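Local atomic coordinates of thioredoxin family protein (Streptococcus pneumoniae, PDB entry 2YP6), a protein that is a surface-exposed lipoprotein of the thioredoxin fold, probably a thiol-disulfide oxidoreductase that helps the bacterium resist extracellular oxidative stress. Residues Gln55-Lys60 / Val135-Lys140. Residues are numbered along the deposited sequence; the frame is centred on the assembly and turned at random.
Sequences QSMDGK and VLYDTK
The carbonyl O of Val135 takes one hydrogen bond and one weaker CA-H contact from the chain at Ser56 and Met57. Met57 N donates a hydrogen bond to Val135 O at 2.8 Å. Ser56 CA adds a CA-H...O contact to Val135 O at 3.3 Å. A second backbone bond, Tyr137 N to Gln55 O, measures 2.9 Å. Further along, one water accepts from Gln55 N and donates to Tyr137 O, bridging the two backbones. Ser56 and Leu136 form an antiparallel non-hydrogen-bonded pair, with Ser56 CB 3.8 Å from Leu136 CD2. Both side chains also touch Val62 of the next strand. Strand 53-56 lies between strands 135-137 and 61-63, antiparallel to both, at one side of the mixed sheet of this thioredoxin-fold domain. A type I beta turn from Ser56 to Gly59 starts the return to strand 61-63. Ser56 OG accepts from Lys60 N and, weakly, from Asp58 N. In the turn, the backbone N and CA of Met57 lie over one face of the Tyr137 ring. Met57 CA makes a CH-pi contact with this face, 4.1 Å from the centroid of the Tyr137 ring. Met57 CG, anti to the backbone N (chi1 167°), comes within 3.6 Å of Tyr137 OH. That hydroxyl is buried here without a hydrogen-bonding partner in the model. The Met57 chain bends at its last torsion (chi3 65°), and Met57 CE packs on Val135 CG2 at 3.7 Å. Phe125 of helix 120-127 touches both Met57 and Val135.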
loop_
_atom_site.group_PDB
_atom_site.type_symbol
_atom_site.label_atom_id
_atom_site.label_comp_id
_atom_site.label_asym_id
_atom_site.label_seq_id
_atom_site.Cartn_x
_atom_site.Cartn_y
_atom_site.Cartn_z
ATOM N N GLN A 55 7.433 -4.188 -9.853
ATOM C CA GLN A 55 7.370 -5.627 -9.672
ATOM C C GLN A 55 6.829 -5.943 -8.268
ATOM O O GLN A 55 7.234 -5.324 -7.289
ATOM C CB GLN A 55 8.763 -6.263 -9.826
ATOM C CG GLN A 55 9.320 -6.183 -11.222
ATOM C CD GLN A 55 8.438 -6.914 -12.220
ATOM O OE1 GLN A 55 7.933 -6.318 -13.165
ATOM N NE2 GLN A 55 8.250 -8.215 -12.008
ATOM N N SER A 56 5.936 -6.923 -8.179
ATOM C CA SER A 56 5.458 -7.409 -6.898
ATOM C C SER A 56 6.440 -8.450 -6.367
ATOM O O SER A 56 7.289 -8.944 -7.107
ATOM C CB SER A 56 4.064 -8.024 -7.048
ATOM O OG SER A 56 4.125 -9.247 -7.764
ATOM N N MET A 57 6.309 -8.756 -5.079
ATOM C CA MET A 57 7.078 -9.789 -4.401
ATOM C C MET A 57 6.952 -11.121 -5.124
ATOM O O MET A 57 7.875 -11.948 -5.111
ATOM C CB MET A 57 6.515 -9.908 -2.975
ATOM C CG MET A 57 6.924 -11.084 -2.187
ATOM S SD MET A 57 6.422 -10.749 -0.498
ATOM C CE MET A 57 4.645 -10.714 -0.614
ATOM N N ASP A 58 5.812 -11.314 -5.774
ATOM C CA ASP A 58 5.541 -12.557 -6.498
ATOM C C ASP A 58 5.935 -12.473 -7.980
ATOM O O ASP A 58 5.622 -13.370 -8.764
ATOM C CB ASP A 58 4.070 -12.996 -6.337
ATOM C CG ASP A 58 3.125 -11.841 -6.032
ATOM O OD1 ASP A 58 3.439 -11.008 -5.147
ATOM O OD2 ASP A 58 2.057 -11.768 -6.680
ATOM N N GLY A 59 6.633 -11.405 -8.358
ATOM C CA GLY A 59 7.252 -11.309 -9.674
ATOM C C GLY A 59 6.360 -10.874 -10.828
ATOM O O GLY A 59 6.657 -11.158 -11.988
ATOM N N LYS A 60 5.275 -10.184 -10.506
ATOM C CA LYS A 60 4.315 -9.703 -11.485
ATOM C C LYS A 60 4.468 -8.189 -11.603
ATOM O O LYS A 60 4.683 -7.502 -10.621
ATOM C CB LYS A 60 2.898 -10.059 -11.003
ATOM C CG LYS A 60 1.754 -9.779 -11.974
ATOM C CD LYS A 60 1.812 -10.695 -13.202
ATOM C CE LYS A 60 0.494 -10.700 -13.999
ATOM N NZ LYS A 60 0.009 -9.322 -14.288
ATOM N N VAL A 135 2.618 -6.952 -2.158
ATOM C CA VAL A 135 3.739 -6.114 -1.784
ATOM C C VAL A 135 4.503 -5.760 -3.037
ATOM O O VAL A 135 4.989 -6.643 -3.745
ATOM C CB VAL A 135 4.699 -6.815 -0.805
ATOM C CG1 VAL A 135 5.871 -5.893 -0.465
ATOM C CG2 VAL A 135 3.971 -7.255 0.460
ATOM N N LEU A 136 4.588 -4.466 -3.305
ATOM C CA LEU A 136 5.273 -3.971 -4.481
ATOM C C LEU A 136 6.650 -3.447 -4.082
ATOM O O LEU A 136 6.810 -2.830 -3.028
ATOM C CB LEU A 136 4.465 -2.855 -5.117
ATOM C CG LEU A 136 3.017 -3.209 -5.492
ATOM C CD1 LEU A 136 2.445 -2.059 -6.284
ATOM C CD2 LEU A 136 2.910 -4.527 -6.253
ATOM N N TYR A 137 7.621 -3.678 -4.956
ATOM C CA TYR A 137 9.019 -3.364 -4.678
ATOM C C TYR A 137 9.414 -2.066 -5.345
ATOM O O TYR A 137 9.663 -2.028 -6.544
ATOM C CB TYR A 137 9.899 -4.457 -5.239
ATOM C CG TYR A 137 9.918 -5.756 -4.462
ATOM C CD1 TYR A 137 9.302 -5.872 -3.227
ATOM C CD2 TYR A 137 10.593 -6.854 -4.959
ATOM C CE1 TYR A 137 9.340 -7.079 -2.509
ATOM C CE2 TYR A 137 10.652 -8.049 -4.251
ATOM C CZ TYR A 137 10.028 -8.154 -3.027
ATOM O OH TYR A 137 10.078 -9.351 -2.338
ATOM N N ASP A 138 9.533 -1.015 -4.549
ATOM C CA ASP A 138 9.991 0.281 -5.031
ATOM C C ASP A 138 11.528 0.297 -5.020
ATOM O O ASP A 138 12.152 0.949 -4.197
ATOM C CB ASP A 138 9.439 1.384 -4.142
ATOM C CG ASP A 138 9.520 2.744 -4.791
ATOM O OD1 ASP A 138 9.517 2.797 -6.035
ATOM O OD2 ASP A 138 9.569 3.747 -4.056
ATOM N N THR A 139 12.120 -0.408 -5.967
ATOM C CA THR A 139 13.572 -0.629 -5.992
ATOM C C THR A 139 14.407 0.607 -6.316
ATOM O O THR A 139 15.635 0.584 -6.187
ATOM C CB THR A 139 13.928 -1.715 -7.005
ATOM O OG1 THR A 139 13.381 -1.343 -8.287
ATOM C CG2 THR A 139 13.393 -3.050 -6.550
ATOM N N LYS A 140 13.743 1.690 -6.709
ATOM C CA LYS A 140 14.422 2.944 -7.013
ATOM C C LYS A 140 14.013 4.053 -6.071
ATOM O O LYS A 140 14.508 5.166 -6.191
ATOM C CB LYS A 140 14.101 3.382 -8.441
ATOM C CG LYS A 140 14.608 2.478 -9.528
ATOM C CD LYS A 140 13.948 2.822 -10.850
ATOM C CE LYS A 140 14.133 1.717 -11.883
ATOM N NZ LYS A 140 13.457 2.025 -13.180
HETATM O O HOH W 1 9.920 -3.062 -9.024
#